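Local atomic coordinates of phthiocerol synthesis polyketide synthase type I PpsC (Mycobacterium tuberculosis, PDB entry 7AHB), a protein that contains an acyltransferase domain that probably selects an acyl-CoA extender unit and loads it onto the acyl carrier protein during phthiocerol synthesis. Residues 173-187 / 198-212. Residues are numbered along the deposited sequence; the frame is centred on the assembly and turned at random. Where two conformers were deposited one is given.
Sequences QGTMALLELDAEATE and LGIYASPRQTVISGP
Ala177 and Ile209 face each other across strands 175-179 and 207-211, the central pair of the four-stranded antiparallel sheet in the small, ferredoxin-like subdomain of the acyltransferase. The strand axes approach to 4.6 Å at 158°, and three hydrogen-bonded pairs, Thr175 with Gly211, Ala177 with Ile209 and Leu179 with Thr207, each close a ring of two backbone bonds. A side chain at Gly211 would be pressed against the preceding carbonyl oxygen and Pro212 CD.

Met176 runs out along the sheet face it shares with Leu178, Val208 and Ser210. Its CB lies against Ile209 O and Val208 CG1; CG, set beside the backbone N by chi1, passes CB and OG of Ser210, whose hydroxyl is itself bonded to Pro239 O. The bend about the CG-SD bond (chi3 83°) swings CE, beyond SD, onto the partner strand, where Met176 CE ends 3.6 Å from both Val208 CG1 and Ser210 CB. Further along this face, Leu178 divides its branches: CD1 meets Val208 CG2 at 3.6 Å, while Leu178 CD2 lies 3.6 Å from the side-chain NE2 of Gln206.

On the other face, Leu179 and Ile209 cross at about a right angle, Leu179 CD1 lying 3.7 Å from Ile209 CG2, and Ile216 and Leu219 of helix 213-225 also touch Ile209. The start of helix 183-189 folds over the same face. Asp182 caps it, OD1 accepting from Ala185 N, while Asp182 O takes the N-H and the hydroxyl of Thr186 from opposite faces of its plane. The loop before the helix is fixed to the sheet by Thr207 OG1, which donates to Leu181 O at 2.8 Å, tilted 33° from the carbonyl plane. Thr186 and Thr207 reach toward each other tip to tip, and packing is tight beside them: Thr186 CG2 presses to 3.4 Å from Ile209 CG2.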
ATOM      1  N   GLN A 173       1.943  20.384   5.024  1.00 26.45           N
ATOM      2  CA  GLN A 173       0.676  20.961   5.452  1.00 29.38           C
ATOM      3  C   GLN A 173      -0.280  19.911   5.996  1.00 29.75           C
ATOM      4  O   GLN A 173      -1.415  20.243   6.366  1.00 29.68           O
ATOM      5  CB  GLN A 173      -0.006  21.691   4.294  1.00 31.33           C
ATOM      6  CG  GLN A 173       0.844  22.675   3.574  1.00 33.40           C
ATOM      7  CD  GLN A 173       0.023  23.821   3.033  1.00 36.06           C
ATOM      8  OE1 GLN A 173      -0.192  23.929   1.821  1.00 39.49           O
ATOM      9  NE2 GLN A 173      -0.418  24.710   3.930  1.00 38.14           N
ATOM     10  N   GLY A 174       0.129  18.648   5.997  1.00 20.29           N
ATOM     11  CA  GLY A 174      -0.707  17.614   6.570  1.00 21.39           C
ATOM     12  C   GLY A 174       0.141  16.449   7.016  1.00 20.19           C
ATOM     13  O   GLY A 174       1.318  16.339   6.661  1.00 21.84           O
ATOM     14  N   THR A 175      -0.467  15.583   7.819  1.00 19.47           N
ATOM     15  CA  THR A 175       0.172  14.333   8.210  1.00 18.15           C
ATOM     16  C   THR A 175      -0.935  13.403   8.680  1.00 19.45           C
ATOM     17  O   THR A 175      -2.125  13.724   8.576  1.00 18.09           O
ATOM     18  CB  THR A 175       1.270  14.557   9.260  1.00 22.53           C
ATOM     19  OG1 THR A 175       2.014  13.341   9.426  1.00 19.35           O
ATOM     20  CG2 THR A 175       0.691  14.998  10.583  1.00 20.27           C
ATOM     21  N   MET A 176      -0.550  12.238   9.184  1.00 20.04           N
ATOM     22  CA  MET A 176      -1.521  11.285   9.700  1.00 17.69           C
ATOM     23  C   MET A 176      -0.959  10.683  10.973  1.00 19.97           C
ATOM     24  O   MET A 176       0.225  10.835  11.278  1.00 18.20           O
ATOM     25  CB  MET A 176      -1.835  10.184   8.691  1.00 15.73           C
ATOM     26  CG  MET A 176      -2.180  10.696   7.320  1.00 21.41           C
ATOM     27  SD  MET A 176      -2.521   9.274   6.178  1.00 29.80           S
ATOM     28  CE  MET A 176      -4.130   8.950   6.531  1.00 18.92           C
ATOM     29  N   ALA A 177      -1.818   9.984  11.713  1.00 17.39           N
ATOM     30  CA  ALA A 177      -1.418   9.377  12.976  1.00 18.19           C
ATOM     31  C   ALA A 177      -2.165   8.067  13.158  1.00 18.72           C
ATOM     32  O   ALA A 177      -3.365   7.991  12.883  1.00 17.13           O
ATOM     33  CB  ALA A 177      -1.706  10.295  14.156  1.00 21.69           C
ATOM     34  N   LEU A 178      -1.449   7.054  13.636  1.00 20.07           N
ATOM     35  CA  LEU A 178      -2.046   5.764  13.960  1.00 21.87           C
ATOM     36  C   LEU A 178      -2.429   5.768  15.433  1.00 23.83           C
ATOM     37  O   LEU A 178      -1.595   6.075  16.289  1.00 20.64           O
ATOM     38  CB  LEU A 178      -1.066   4.630  13.669  1.00 23.41           C
ATOM     39  CG  LEU A 178      -1.530   3.197  13.938  1.00 26.59           C
ATOM     40  CD1 LEU A 178      -2.602   2.747  12.991  1.00 24.27           C
ATOM     41  CD2 LEU A 178      -0.319   2.249  13.848  1.00 27.44           C
ATOM     42  N   LEU A 179      -3.684   5.423  15.726  1.00 21.77           N
ATOM     43  CA  LEU A 179      -4.199   5.454  17.090  1.00 21.44           C
ATOM     44  C   LEU A 179      -4.683   4.066  17.496  1.00 21.44           C
ATOM     45  O   LEU A 179      -5.250   3.337  16.682  1.00 22.53           O
ATOM     46  CB  LEU A 179      -5.361   6.440  17.213  1.00 20.69           C
ATOM     47  CG  LEU A 179      -5.330   7.722  16.400  1.00 20.47           C
ATOM     48  CD1 LEU A 179      -6.653   8.484  16.576  1.00 20.06           C
ATOM     49  CD2 LEU A 179      -4.153   8.584  16.821  1.00 21.51           C
ATOM     50  N   GLU A 180      -4.466   3.711  18.761  1.00 25.23           N
ATOM     51  CA  GLU A 180      -4.965   2.455  19.305  1.00 26.12           C
ATOM     52  C   GLU A 180      -6.417   2.651  19.754  1.00 24.73           C
ATOM     53  O   GLU A 180      -6.760   2.532  20.923  1.00 25.94           O
ATOM     54  CB  GLU A 180      -4.085   1.980  20.451  1.00 28.32           C
ATOM     55  CG  GLU A 180      -4.491   0.610  20.995  1.00 29.52           C
ATOM     56  CD  GLU A 180      -3.761   0.231  22.263  1.00 33.03           C
ATOM     57  OE1 GLU A 180      -3.044   1.093  22.852  1.00 36.30           O
ATOM     58  OE2 GLU A 180      -3.919  -0.931  22.710  1.00 36.33           O
ATOM     59  N   LEU A 181      -7.255   3.027  18.788  1.00 20.79           N
ATOM     60  CA  LEU A 181      -8.685   3.200  18.986  1.00 20.76           C
ATOM     61  C   LEU A 181      -9.413   2.564  17.815  1.00 21.59           C
ATOM     62  O   LEU A 181      -8.892   2.528  16.699  1.00 18.68           O
ATOM     63  CB  LEU A 181      -9.074   4.672  19.078  1.00 21.06           C
ATOM     64  CG  LEU A 181      -8.498   5.476  20.244  1.00 22.54           C
ATOM     65  CD1 LEU A 181      -8.778   6.966  20.047  1.00 22.55           C
ATOM     66  CD2 LEU A 181      -9.036   4.970  21.555  1.00 22.82           C
ATOM     67  N   ASP A 182     -10.627   2.061  18.077  1.00 19.80           N
ATOM     68  CA  ASP A 182     -11.466   1.545  17.007  1.00 19.61           C
ATOM     69  C   ASP A 182     -12.088   2.723  16.271  1.00 18.88           C
ATOM     70  O   ASP A 182     -11.859   3.890  16.607  1.00 20.73           O
ATOM     71  CB  ASP A 182     -12.496   0.552  17.555  1.00 19.81           C
ATOM     72  CG  ASP A 182     -13.546   1.183  18.470  1.00 20.53           C
ATOM     73  OD1 ASP A 182     -13.771   2.405  18.436  1.00 20.12           O
ATOM     74  OD2 ASP A 182     -14.201   0.402  19.205  1.00 21.43           O
ATOM     75  N   ALA A 183     -12.857   2.424  15.230  1.00 17.65           N
ATOM     76  CA  ALA A 183     -13.356   3.479  14.362  1.00 17.14           C
ATOM     77  C   ALA A 183     -14.293   4.424  15.100  1.00 19.56           C
ATOM     78  O   ALA A 183     -14.201   5.635  14.918  1.00 17.53           O
ATOM     79  CB  ALA A 183     -14.074   2.883  13.151  1.00 17.30           C
ATOM     80  N   GLU A 184     -15.243   3.893  15.889  1.00 18.35           N
ATOM     81  CA  GLU A 184     -16.229   4.767  16.520  1.00 19.65           C
ATOM     82  C   GLU A 184     -15.601   5.587  17.643  1.00 19.62           C
ATOM     83  O   GLU A 184     -15.996   6.736  17.876  1.00 19.95           O
ATOM     84  CB  GLU A 184     -17.423   3.955  17.043  1.00 19.67           C
ATOM     85  CG  GLU A 184     -17.144   2.908  18.063  1.00 20.40           C
ATOM     86  CD  GLU A 184     -18.444   2.189  18.516  1.00 24.43           C
ATOM     87  OE1 GLU A 184     -19.544   2.589  18.044  1.00 24.92           O
ATOM     88  OE2 GLU A 184     -18.380   1.228  19.333  1.00 23.00           O
ATOM     89  N   ALA A 185     -14.643   5.008  18.363  1.00 19.98           N
ATOM     90  CA  ALA A 185     -13.901   5.793  19.350  1.00 21.08           C
ATOM     91  C   ALA A 185     -13.111   6.913  18.675  1.00 20.15           C
ATOM     92  O   ALA A 185     -13.032   8.032  19.199  1.00 20.72           O
ATOM     93  CB  ALA A 185     -12.962   4.897  20.153  1.00 21.55           C
ATOM     94  N   THR A 186     -12.582   6.646  17.472  1.00 19.16           N
ATOM     95  CA  THR A 186     -11.852   7.668  16.730  1.00 18.71           C
ATOM     96  C   THR A 186     -12.802   8.773  16.275  1.00 18.66           C
ATOM     97  O   THR A 186     -12.491   9.963  16.386  1.00 19.01           O
ATOM     98  CB  THR A 186     -11.134   7.038  15.526  1.00 17.74           C
ATOM     99  OG1 THR A 186     -10.140   6.100  15.970  1.00 17.96           O
ATOM    100  CG2 THR A 186     -10.500   8.103  14.675  1.00 17.34           C
ATOM    101  N   GLU A 187     -13.965   8.409  15.729  1.00 18.36           N
ATOM    102  CA  GLU A 187     -14.928   9.434  15.330  0.54 18.72           C
ATOM    103  C   GLU A 187     -15.350  10.280  16.525  1.00 19.60           C
ATOM    104  O   GLU A 187     -15.605  11.481  16.389  1.00 20.00           O
ATOM    105  CB  GLU A 187     -16.138   8.780  14.662  0.54 19.28           C
ATOM    106  CG  GLU A 187     -15.782   8.112  13.327  0.54 18.13           C
ATOM    107  CD  GLU A 187     -16.899   7.263  12.766  0.54 19.96           C
ATOM    108  OE1 GLU A 187     -16.917   7.076  11.528  0.54 19.59           O
ATOM    109  OE2 GLU A 187     -17.742   6.767  13.556  0.54 17.82           O
ATOM    110  N   LEU A 198     -11.183  10.617   9.702  1.00 15.46           N
ATOM    111  CA  LEU A 198     -10.813   9.212   9.825  1.00 15.03           C
ATOM    112  C   LEU A 198     -10.235   8.794   8.474  1.00 16.37           C
ATOM    113  O   LEU A 198     -10.952   8.775   7.473  1.00 15.03           O
ATOM    114  CB  LEU A 198     -12.028   8.362  10.196  1.00 17.63           C
ATOM    115  CG  LEU A 198     -11.722   6.924  10.590  1.00 15.49           C
ATOM    116  CD1 LEU A 198     -12.821   6.352  11.503  1.00 18.10           C
ATOM    117  CD2 LEU A 198     -11.565   6.036   9.349  1.00 18.19           C
ATOM    118  N   GLY A 199      -8.940   8.498   8.427  1.00 14.46           N
ATOM    119  CA  GLY A 199      -8.269   8.250   7.161  1.00 14.68           C
ATOM    120  C   GLY A 199      -8.188   6.798   6.749  1.00 15.38           C
ATOM    121  O   GLY A 199      -8.385   6.469   5.569  1.00 15.33           O
ATOM    122  N   ILE A 200      -7.910   5.918   7.706  1.00 15.73           N
ATOM    123  CA  ILE A 200      -7.769   4.495   7.418  1.00 15.07           C
ATOM    124  C   ILE A 200      -8.456   3.707   8.517  1.00 19.14           C
ATOM    125  O   ILE A 200      -8.143   3.880   9.699  1.00 16.43           O
ATOM    126  CB  ILE A 200      -6.296   4.053   7.300  1.00 15.71           C
ATOM    127  CG1 ILE A 200      -5.587   4.871   6.210  1.00 17.41           C
ATOM    128  CG2 ILE A 200      -6.208   2.547   6.990  1.00 19.25           C
ATOM    129  CD1 ILE A 200      -4.128   4.469   5.982  1.00 17.74           C
ATOM    130  N   TYR A 201      -9.380   2.826   8.127  1.00 14.29           N
ATOM    131  CA  TYR A 201      -9.879   1.791   9.035  1.00 16.21           C
ATOM    132  C   TYR A 201      -8.828   0.688   9.017  1.00 20.27           C
ATOM    133  O   TYR A 201      -8.829  -0.162   8.114  1.00 18.96           O
ATOM    134  CB  TYR A 201     -11.234   1.263   8.586  1.00 17.04           C
ATOM    135  CG  TYR A 201     -12.344   2.287   8.487  1.00 17.41           C
ATOM    136  CD1 TYR A 201     -13.152   2.566   9.568  1.00 16.28           C
ATOM    137  CD2 TYR A 201     -12.584   2.957   7.300  1.00 21.62           C
ATOM    138  CE1 TYR A 201     -14.180   3.497   9.475  1.00 21.34           C
ATOM    139  CE2 TYR A 201     -13.608   3.884   7.183  1.00 20.16           C
ATOM    140  CZ  TYR A 201     -14.409   4.146   8.273  1.00 18.99           C
ATOM    141  OH  TYR A 201     -15.418   5.058   8.151  1.00 18.43           O
ATOM    142  N   ALA A 202      -7.903   0.708   9.989  1.00 16.67           N
ATOM    143  CA  ALA A 202      -6.766  -0.203   9.897  1.00 19.01           C
ATOM    144  C   ALA A 202      -7.109  -1.617  10.374  1.00 19.95           C
ATOM    145  O   ALA A 202      -6.691  -2.610   9.763  1.00 19.35           O
ATOM    146  CB  ALA A 202      -5.586   0.342  10.687  1.00 20.27           C
ATOM    147  N   SER A 203      -7.847  -1.728  11.443  1.00 19.84           N
ATOM    148  CA  SER A 203      -8.202  -3.003  12.036  1.00 21.12           C
ATOM    149  C   SER A 203      -9.336  -2.738  13.018  1.00 21.52           C
ATOM    150  O   SER A 203      -9.744  -1.578  13.193  1.00 22.74           O
ATOM    151  CB  SER A 203      -7.012  -3.627  12.742  1.00 20.08           C
ATOM    152  OG  SER A 203      -6.743  -2.960  13.949  1.00 19.83           O
ATOM    153  N   PRO A 204      -9.851  -3.764  13.697  1.00 27.20           N
ATOM    154  CA  PRO A 204     -10.861  -3.499  14.740  1.00 26.48           C
ATOM    155  C   PRO A 204     -10.305  -2.711  15.900  1.00 28.44           C
ATOM    156  O   PRO A 204     -11.088  -2.177  16.698  1.00 27.15           O
ATOM    157  CB  PRO A 204     -11.313  -4.900  15.184  1.00 25.94           C
ATOM    158  CG  PRO A 204     -10.866  -5.834  14.077  1.00 26.99           C
ATOM    159  CD  PRO A 204      -9.605  -5.208  13.501  1.00 24.77           C
ATOM    160  N   ARG A 205      -8.976  -2.612  16.019  1.00 39.29           N
ATOM    161  CA  ARG A 205      -8.347  -2.011  17.185  1.00 41.56           C
ATOM    162  C   ARG A 205      -7.521  -0.773  16.891  1.00 38.10           C
ATOM    163  O   ARG A 205      -7.140  -0.078  17.836  1.00 37.42           O
ATOM    164  CB  ARG A 205      -7.441  -3.035  17.887  1.00 40.90           C
ATOM    165  CG  ARG A 205      -8.156  -3.875  18.921  1.00 44.31           C
ATOM    166  CD  ARG A 205      -7.407  -5.191  19.194  1.00 46.02           C
ATOM    167  NE  ARG A 205      -7.639  -6.174  18.124  1.00 45.51           N
ATOM    168  CZ  ARG A 205      -8.783  -6.853  17.965  1.00 44.94           C
ATOM    169  NH1 ARG A 205      -8.908  -7.732  16.965  1.00 42.45           N
ATOM    170  NH2 ARG A 205      -9.815  -6.641  18.797  1.00 45.60           N
ATOM    171  N   GLN A 206      -7.238  -0.478  15.632  1.00 24.95           N
ATOM    172  CA  GLN A 206      -6.422   0.665  15.255  1.00 23.15           C
ATOM    173  C   GLN A 206      -7.069   1.436  14.118  1.00 21.55           C
ATOM    174  O   GLN A 206      -7.647   0.849  13.198  1.00 23.39           O
ATOM    175  CB  GLN A 206      -5.021   0.225  14.823  1.00 25.19           C
ATOM    176  CG  GLN A 206      -4.146  -0.293  15.974  1.00 26.21           C
ATOM    177  CD  GLN A 206      -2.733  -0.614  15.513  1.00 26.62           C
ATOM    178  OE1 GLN A 206      -2.537  -1.345  14.539  1.00 25.77           O
ATOM    179  NE2 GLN A 206      -1.745  -0.058  16.205  1.00 27.70           N
ATOM    180  N   THR A 207      -6.920   2.756  14.160  1.00 17.82           N
ATOM    181  CA  THR A 207      -7.496   3.659  13.177  1.00 16.16           C
ATOM    182  C   THR A 207      -6.486   4.766  12.919  1.00 16.74           C
ATOM    183  O   THR A 207      -5.775   5.185  13.828  1.00 16.86           O
ATOM    184  CB  THR A 207      -8.828   4.267  13.685  1.00 16.83           C
ATOM    185  OG1 THR A 207      -9.731   3.229  14.123  1.00 16.67           O
ATOM    186  CG2 THR A 207      -9.483   5.088  12.625  1.00 15.87           C
ATOM    187  N   VAL A 208      -6.448   5.258  11.691  1.00 15.36           N
ATOM    188  CA  VAL A 208      -5.541   6.331  11.304  1.00 19.56           C
ATOM    189  C   VAL A 208      -6.369   7.583  11.072  1.00 17.70           C
ATOM    190  O   VAL A 208      -7.403   7.530  10.391  1.00 14.83           O
ATOM    191  CB  VAL A 208      -4.722   5.977  10.045  1.00 15.65           C
ATOM    192  CG1 VAL A 208      -3.825   7.160   9.667  1.00 19.39           C
ATOM    193  CG2 VAL A 208      -3.889   4.736  10.293  1.00 17.33           C
ATOM    194  N   ILE A 209      -5.910   8.702  11.634  1.00 16.30           N
ATOM    195  CA  ILE A 209      -6.510  10.004  11.410  1.00 16.11           C
ATOM    196  C   ILE A 209      -5.582  10.823  10.519  1.00 18.70           C
ATOM    197  O   ILE A 209      -4.360  10.611  10.454  1.00 16.15           O
ATOM    198  CB  ILE A 209      -6.804  10.745  12.731  1.00 17.08           C
ATOM    199  CG1 ILE A 209      -5.527  10.900  13.562  1.00 17.87           C
ATOM    200  CG2 ILE A 209      -7.888  10.028  13.504  1.00 19.04           C
ATOM    201  CD1 ILE A 209      -5.715  11.821  14.827  1.00 19.04           C
ATOM    202  N   SER A 210      -6.172  11.793   9.841  1.00 16.02           N
ATOM    203  CA  SER A 210      -5.440  12.560   8.854  1.00 17.29           C
ATOM    204  C   SER A 210      -5.861  14.013   8.957  1.00 16.76           C
ATOM    205  O   SER A 210      -7.036  14.298   9.169  1.00 16.90           O
ATOM    206  CB  SER A 210      -5.698  12.016   7.423  1.00 15.14           C
ATOM    207  OG  SER A 210      -5.034  12.821   6.485  1.00 15.27           O
ATOM    208  N   GLY A 211      -4.900  14.929   8.813  1.00 17.38           N
ATOM    209  CA  GLY A 211      -5.220  16.330   8.838  1.00 18.26           C
ATOM    210  C   GLY A 211      -4.008  17.209   9.108  1.00 19.22           C
ATOM    211  O   GLY A 211      -2.854  16.776   9.038  1.00 19.15           O
ATOM    212  N   PRO A 212      -4.259  18.473   9.402  1.00 20.80           N
ATOM    213  CA  PRO A 212      -3.141  19.434   9.628  1.00 21.44           C
ATOM    214  C   PRO A 212      -2.235  18.980  10.759  1.00 22.28           C
ATOM    215  O   PRO A 212      -2.712  18.481  11.791  1.00 21.89           O
ATOM    216  CB  PRO A 212      -3.862  20.739   9.977  1.00 24.92           C
ATOM    217  CG  PRO A 212      -5.253  20.600   9.397  1.00 23.48           C
ATOM    218  CD  PRO A 212      -5.586  19.109   9.463  1.00 22.28           C
TER
HETATM  219  O   HOH W   1      -8.115  -0.411  20.549  1.00 30.13           O
HETATM  220  O   HOH W   2     -16.921   4.766  10.263  1.00 29.31           O